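Local structure of Phosphoglucosamine/phosphogalactosamine mutase (2F7L) at residues T283-L295 with I406-L419. The protein interconverts the 6-phosphates and 1-phosphates of glucosamine and galactosamine, a magnesium-dependent step toward UDP-N-acetylglucosamine and UDP-N-acetylgalactosamine. Numbering follows the deposited sequence.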
loop_
_atom_site.group_PDB
_atom_site.type_symbol
_atom_site.label_atom_id
_atom_site.label_comp_id
_atom_site.label_asym_id
_atom_site.label_seq_id
_atom_site.Cartn_x
_atom_site.Cartn_y
_atom_site.Cartn_z
ATOM N N THR A 283 8.844 6.982 6.088
ATOM C CA THR A 283 8.091 7.314 4.875
ATOM C C THR A 283 9.029 7.385 3.677
ATOM O O THR A 283 10.240 7.572 3.827
ATOM C CB THR A 283 7.300 8.633 4.999
ATOM O OG1 THR A 283 6.186 8.582 4.100
ATOM C CG2 THR A 283 8.163 9.828 4.633
ATOM N N ALA A 284 8.479 7.209 2.486
ATOM C CA ALA A 284 9.304 7.239 1.292
ATOM C C ALA A 284 9.534 8.656 0.769
ATOM O O ALA A 284 8.704 9.569 0.922
ATOM C CB ALA A 284 8.693 6.366 0.209
ATOM N N VAL A 285 10.692 8.815 0.144
ATOM C CA VAL A 285 11.114 10.081 -0.434
ATOM C C VAL A 285 10.105 10.649 -1.426
ATOM O O VAL A 285 10.272 11.758 -1.907
ATOM C CB VAL A 285 12.487 9.916 -1.115
ATOM C CG1 VAL A 285 13.586 9.808 -0.051
ATOM C CG2 VAL A 285 12.480 8.663 -1.993
ATOM N N SER A 286 9.060 9.883 -1.718
ATOM C CA SER A 286 7.999 10.302 -2.631
ATOM C C SER A 286 6.990 11.164 -1.854
ATOM O O SER A 286 6.124 11.827 -2.434
ATOM C CB SER A 286 7.309 9.067 -3.229
ATOM O OG SER A 286 6.938 8.129 -2.221
ATOM N N SER A 287 7.125 11.150 -0.530
ATOM C CA SER A 287 6.263 11.922 0.369
ATOM C C SER A 287 6.662 13.403 0.451
ATOM O O SER A 287 7.855 13.752 0.393
ATOM C CB SER A 287 6.306 11.314 1.777
ATOM O OG SER A 287 5.390 10.252 1.917
ATOM N N SER A 288 5.655 14.262 0.597
ATOM C CA SER A 288 5.870 15.701 0.703
ATOM C C SER A 288 6.636 16.025 1.962
ATOM O O SER A 288 6.433 15.371 2.970
ATOM C CB SER A 288 4.535 16.429 0.758
ATOM O OG SER A 288 4.693 17.745 1.263
ATOM N N SER A 289 7.505 17.034 1.912
ATOM C CA SER A 289 8.298 17.429 3.088
ATOM C C SER A 289 7.383 18.029 4.154
ATOM O O SER A 289 7.759 18.183 5.320
ATOM C CB SER A 289 9.401 18.423 2.696
ATOM O OG SER A 289 8.860 19.584 2.106
ATOM N N LEU A 290 6.176 18.365 3.727
ATOM C CA LEU A 290 5.140 18.884 4.605
ATOM C C LEU A 290 5.079 18.022 5.888
ATOM O O LEU A 290 4.825 18.523 6.992
ATOM C CB LEU A 290 3.816 18.834 3.832
ATOM C CG LEU A 290 2.415 18.533 4.357
ATOM C CD1 LEU A 290 1.551 18.407 3.117
ATOM C CD2 LEU A 290 2.330 17.244 5.166
ATOM N N VAL A 291 5.322 16.724 5.726
ATOM C CA VAL A 291 5.310 15.793 6.838
ATOM C C VAL A 291 6.279 16.247 7.942
ATOM O O VAL A 291 5.936 16.209 9.131
ATOM C CB VAL A 291 5.675 14.358 6.357
ATOM C CG1 VAL A 291 7.058 14.353 5.732
ATOM C CG2 VAL A 291 5.620 13.367 7.529
ATOM N N GLU A 292 7.481 16.682 7.563
ATOM C CA GLU A 292 8.449 17.146 8.564
ATOM C C GLU A 292 7.947 18.391 9.262
ATOM O O GLU A 292 8.020 18.510 10.484
ATOM C CB GLU A 292 9.793 17.486 7.935
ATOM C CG GLU A 292 10.622 16.310 7.535
ATOM C CD GLU A 292 12.022 16.728 7.142
ATOM O OE1 GLU A 292 12.162 17.735 6.408
ATOM O OE2 GLU A 292 12.983 16.045 7.565
ATOM N N GLU A 293 7.445 19.321 8.468
ATOM C CA GLU A 293 6.946 20.565 8.998
ATOM C C GLU A 293 5.937 20.337 10.107
ATOM O O GLU A 293 6.075 20.867 11.206
ATOM C CB GLU A 293 6.306 21.364 7.876
ATOM C CG GLU A 293 6.125 22.843 8.170
ATOM C CD GLU A 293 5.815 23.615 6.904
ATOM O OE1 GLU A 293 6.339 23.226 5.832
ATOM O OE2 GLU A 293 5.062 24.608 6.983
ATOM N N TYR A 294 4.925 19.532 9.815
ATOM C CA TYR A 294 3.875 19.257 10.781
ATOM C C TYR A 294 4.296 18.353 11.929
ATOM O O TYR A 294 4.001 18.641 13.073
ATOM C CB TYR A 294 2.673 18.636 10.074
ATOM C CG TYR A 294 1.369 18.819 10.811
ATOM C CD1 TYR A 294 0.565 19.928 10.574
ATOM C CD2 TYR A 294 0.939 17.883 11.743
ATOM C CE1 TYR A 294 -0.637 20.096 11.243
ATOM C CE2 TYR A 294 -0.264 18.047 12.423
ATOM C CZ TYR A 294 -1.044 19.153 12.164
ATOM O OH TYR A 294 -2.246 19.299 12.812
ATOM N N LEU A 295 4.978 17.256 11.643
ATOM C CA LEU A 295 5.364 16.371 12.732
ATOM C C LEU A 295 6.458 16.957 13.590
ATOM O O LEU A 295 6.681 16.492 14.707
ATOM C CB LEU A 295 5.793 15.001 12.200
ATOM C CG LEU A 295 4.676 14.196 11.522
ATOM C CD1 LEU A 295 5.206 12.825 11.134
ATOM C CD2 LEU A 295 3.463 14.061 12.456
ATOM N N ILE A 406 18.988 8.301 -0.842
ATOM C CA ILE A 406 18.741 6.888 -0.566
ATOM C C ILE A 406 17.987 6.220 -1.738
ATOM O O ILE A 406 17.932 4.998 -1.840
ATOM C CB ILE A 406 17.916 6.708 0.738
ATOM C CG1 ILE A 406 17.746 5.221 1.059
ATOM C CG2 ILE A 406 16.544 7.339 0.589
ATOM C CD1 ILE A 406 18.969 4.553 1.656
ATOM N N ASP A 407 17.404 7.028 -2.620
ATOM C CA ASP A 407 16.652 6.520 -3.767
ATOM C C ASP A 407 16.385 7.683 -4.725
ATOM O O ASP A 407 15.405 8.413 -4.584
ATOM C CB ASP A 407 15.334 5.905 -3.292
ATOM C CG ASP A 407 14.505 5.357 -4.427
ATOM O OD1 ASP A 407 15.047 5.163 -5.533
ATOM O OD2 ASP A 407 13.308 5.102 -4.214
ATOM N N GLY A 408 17.256 7.835 -5.711
ATOM C CA GLY A 408 17.117 8.944 -6.625
ATOM C C GLY A 408 17.752 10.122 -5.901
ATOM O O GLY A 408 18.786 9.968 -5.245
ATOM N N VAL A 409 17.138 11.297 -6.006
ATOM C CA VAL A 409 17.654 12.471 -5.328
ATOM C C VAL A 409 16.531 13.365 -4.881
ATOM O O VAL A 409 15.800 13.916 -5.684
ATOM C CB VAL A 409 18.608 13.277 -6.222
ATOM C CG1 VAL A 409 18.810 14.687 -5.644
ATOM C CG2 VAL A 409 19.953 12.546 -6.326
ATOM N N LYS A 410 16.396 13.490 -3.573
ATOM C CA LYS A 410 15.364 14.332 -2.999
ATOM C C LYS A 410 16.038 15.516 -2.363
ATOM O O LYS A 410 17.013 15.363 -1.619
ATOM C CB LYS A 410 14.572 13.603 -1.912
ATOM C CG LYS A 410 13.399 14.419 -1.403
ATOM C CD LYS A 410 12.958 13.961 -0.038
ATOM C CE LYS A 410 11.721 14.715 0.430
ATOM N NZ LYS A 410 10.504 14.369 -0.364
ATOM N N ILE A 411 15.528 16.698 -2.663
ATOM C CA ILE A 411 16.080 17.883 -2.070
ATOM C C ILE A 411 15.011 18.625 -1.323
ATOM O O ILE A 411 13.926 18.862 -1.834
ATOM C CB ILE A 411 16.723 18.772 -3.113
ATOM C CG1 ILE A 411 18.041 18.123 -3.521
ATOM C CG2 ILE A 411 16.922 20.184 -2.564
ATOM C CD1 ILE A 411 19.066 19.077 -3.932
ATOM N N ILE A 412 15.324 18.971 -0.087
ATOM C CA ILE A 412 14.375 19.688 0.736
ATOM C C ILE A 412 14.898 21.052 1.146
ATOM O O ILE A 412 15.987 21.171 1.721
ATOM C CB ILE A 412 14.036 18.906 1.993
ATOM C CG1 ILE A 412 13.580 17.498 1.605
ATOM C CG2 ILE A 412 12.974 19.652 2.773
ATOM C CD1 ILE A 412 13.563 16.536 2.759
ATOM N N GLY A 413 14.102 22.069 0.833
ATOM C CA GLY A 413 14.434 23.441 1.158
ATOM C C GLY A 413 13.238 24.107 1.817
ATOM O O GLY A 413 12.166 23.513 1.916
ATOM N N LYS A 414 13.413 25.344 2.263
ATOM C CA LYS A 414 12.339 26.066 2.917
ATOM C C LYS A 414 11.128 26.201 1.990
ATOM O O LYS A 414 11.199 26.840 0.932
ATOM C CB LYS A 414 12.834 27.445 3.330
ATOM C CG LYS A 414 12.032 28.077 4.431
ATOM C CD LYS A 414 12.510 27.600 5.801
ATOM C CE LYS A 414 11.771 28.328 6.929
ATOM N NZ LYS A 414 12.420 28.099 8.243
ATOM N N ASP A 415 10.021 25.584 2.375
ATOM C CA ASP A 415 8.809 25.664 1.581
ATOM C C ASP A 415 8.859 25.104 0.170
ATOM O O ASP A 415 8.160 25.599 -0.710
ATOM C CB ASP A 415 8.330 27.114 1.508
ATOM C CG ASP A 415 7.936 27.653 2.860
ATOM O OD1 ASP A 415 7.416 26.860 3.671
ATOM O OD2 ASP A 415 8.131 28.857 3.112
ATOM N N PHE A 416 9.670 24.079 -0.059
ATOM C CA PHE A 416 9.740 23.456 -1.386
ATOM C C PHE A 416 10.590 22.214 -1.276
ATOM O O PHE A 416 11.438 22.114 -0.389
ATOM C CB PHE A 416 10.372 24.403 -2.424
ATOM C CG PHE A 416 11.878 24.282 -2.536
ATOM C CD1 PHE A 416 12.458 23.270 -3.303
ATOM C CD2 PHE A 416 12.717 25.140 -1.828
ATOM C CE1 PHE A 416 13.842 23.108 -3.358
ATOM C CE2 PHE A 416 14.108 24.987 -1.879
ATOM C CZ PHE A 416 14.670 23.968 -2.643
ATOM N N TRP A 417 10.356 21.259 -2.165
ATOM C CA TRP A 417 11.160 20.042 -2.189
ATOM C C TRP A 417 10.934 19.384 -3.536
ATOM O O TRP A 417 9.985 19.721 -4.246
ATOM C CB TRP A 417 10.757 19.069 -1.071
ATOM C CG TRP A 417 9.365 18.539 -1.237
ATOM C CD1 TRP A 417 8.214 19.151 -0.864
ATOM C CD2 TRP A 417 8.983 17.323 -1.881
ATOM N NE1 TRP A 417 7.133 18.401 -1.232
ATOM C CE2 TRP A 417 7.573 17.269 -1.862
ATOM C CE3 TRP A 417 9.691 16.278 -2.481
ATOM C CZ2 TRP A 417 6.845 16.203 -2.420
ATOM C CZ3 TRP A 417 8.971 15.214 -3.044
ATOM C CH2 TRP A 417 7.561 15.188 -3.008
ATOM N N PHE A 418 11.824 18.472 -3.903
ATOM C CA PHE A 418 11.655 17.740 -5.145
ATOM C C PHE A 418 12.338 16.381 -5.063
ATOM O O PHE A 418 13.176 16.132 -4.179
ATOM C CB PHE A 418 12.157 18.540 -6.363
ATOM C CG PHE A 418 13.654 18.739 -6.420
ATOM C CD1 PHE A 418 14.232 19.930 -5.979
ATOM C CD2 PHE A 418 14.482 17.756 -6.952
ATOM C CE1 PHE A 418 15.617 20.146 -6.067
ATOM C CE2 PHE A 418 15.866 17.959 -7.045
ATOM C CZ PHE A 418 16.436 19.164 -6.599
ATOM N N LEU A 419 11.925 15.494 -5.969
ATOM C CA LEU A 419 12.465 14.147 -6.082
ATOM C C LEU A 419 12.643 13.821 -7.559
ATOM O O LEU A 419 11.700 13.927 -8.351
ATOM C CB LEU A 419 11.513 13.120 -5.448
ATOM C CG LEU A 419 11.916 11.644 -5.615
ATOM C CD1 LEU A 419 13.297 11.439 -5.047
ATOM C CD2 LEU A 419 10.932 10.724 -4.924
#
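Lys-410 NZ donates to two carbonyl oxygens of the loop after strand 280-284, Ser-287 O at 2.8 Å and Val-285 O at 3.0 Å. The first bond runs nearly straight on from C=O (167°), whereas the second meets its carbonyl from above the plane. The lysine chain is extended to CE and bends only at its end (chi4 69°), which brings the ammonium within reach of both oxygens. Beside it, the Trp-417 indole carries the Ser-287 to Ser-289 backbone over one face, with Ser-288 CA 3.3 Å from CZ2. Ser-289 OG lies by Trp-417 CD1 (3.1 Å). Trp-417 NE1 and Ser-288 OG both hydrogen-bond to Glu-434 OE2, and Ser-288 OG also accepts the capping bond from Leu-290 N. The contact joins two domains of the phosphohexose mutase fold: hairpin 409-422 of the C-terminal antiparallel sheet lies against the strand-to-helix loop of alpha/beta/alpha domain III. A leucine in place of Trp-417 would probably leave the loop backbone without its flat support and Glu-434 without the indole N-H. Leu-419 CD2 packs against Val-285 CG2 (3.9 Å), whose other methyl, CG1, meets Ile-406 CG2. Toward the helix, Ser-289 CB rests on Ile-412 CG2 at 3.8 Å.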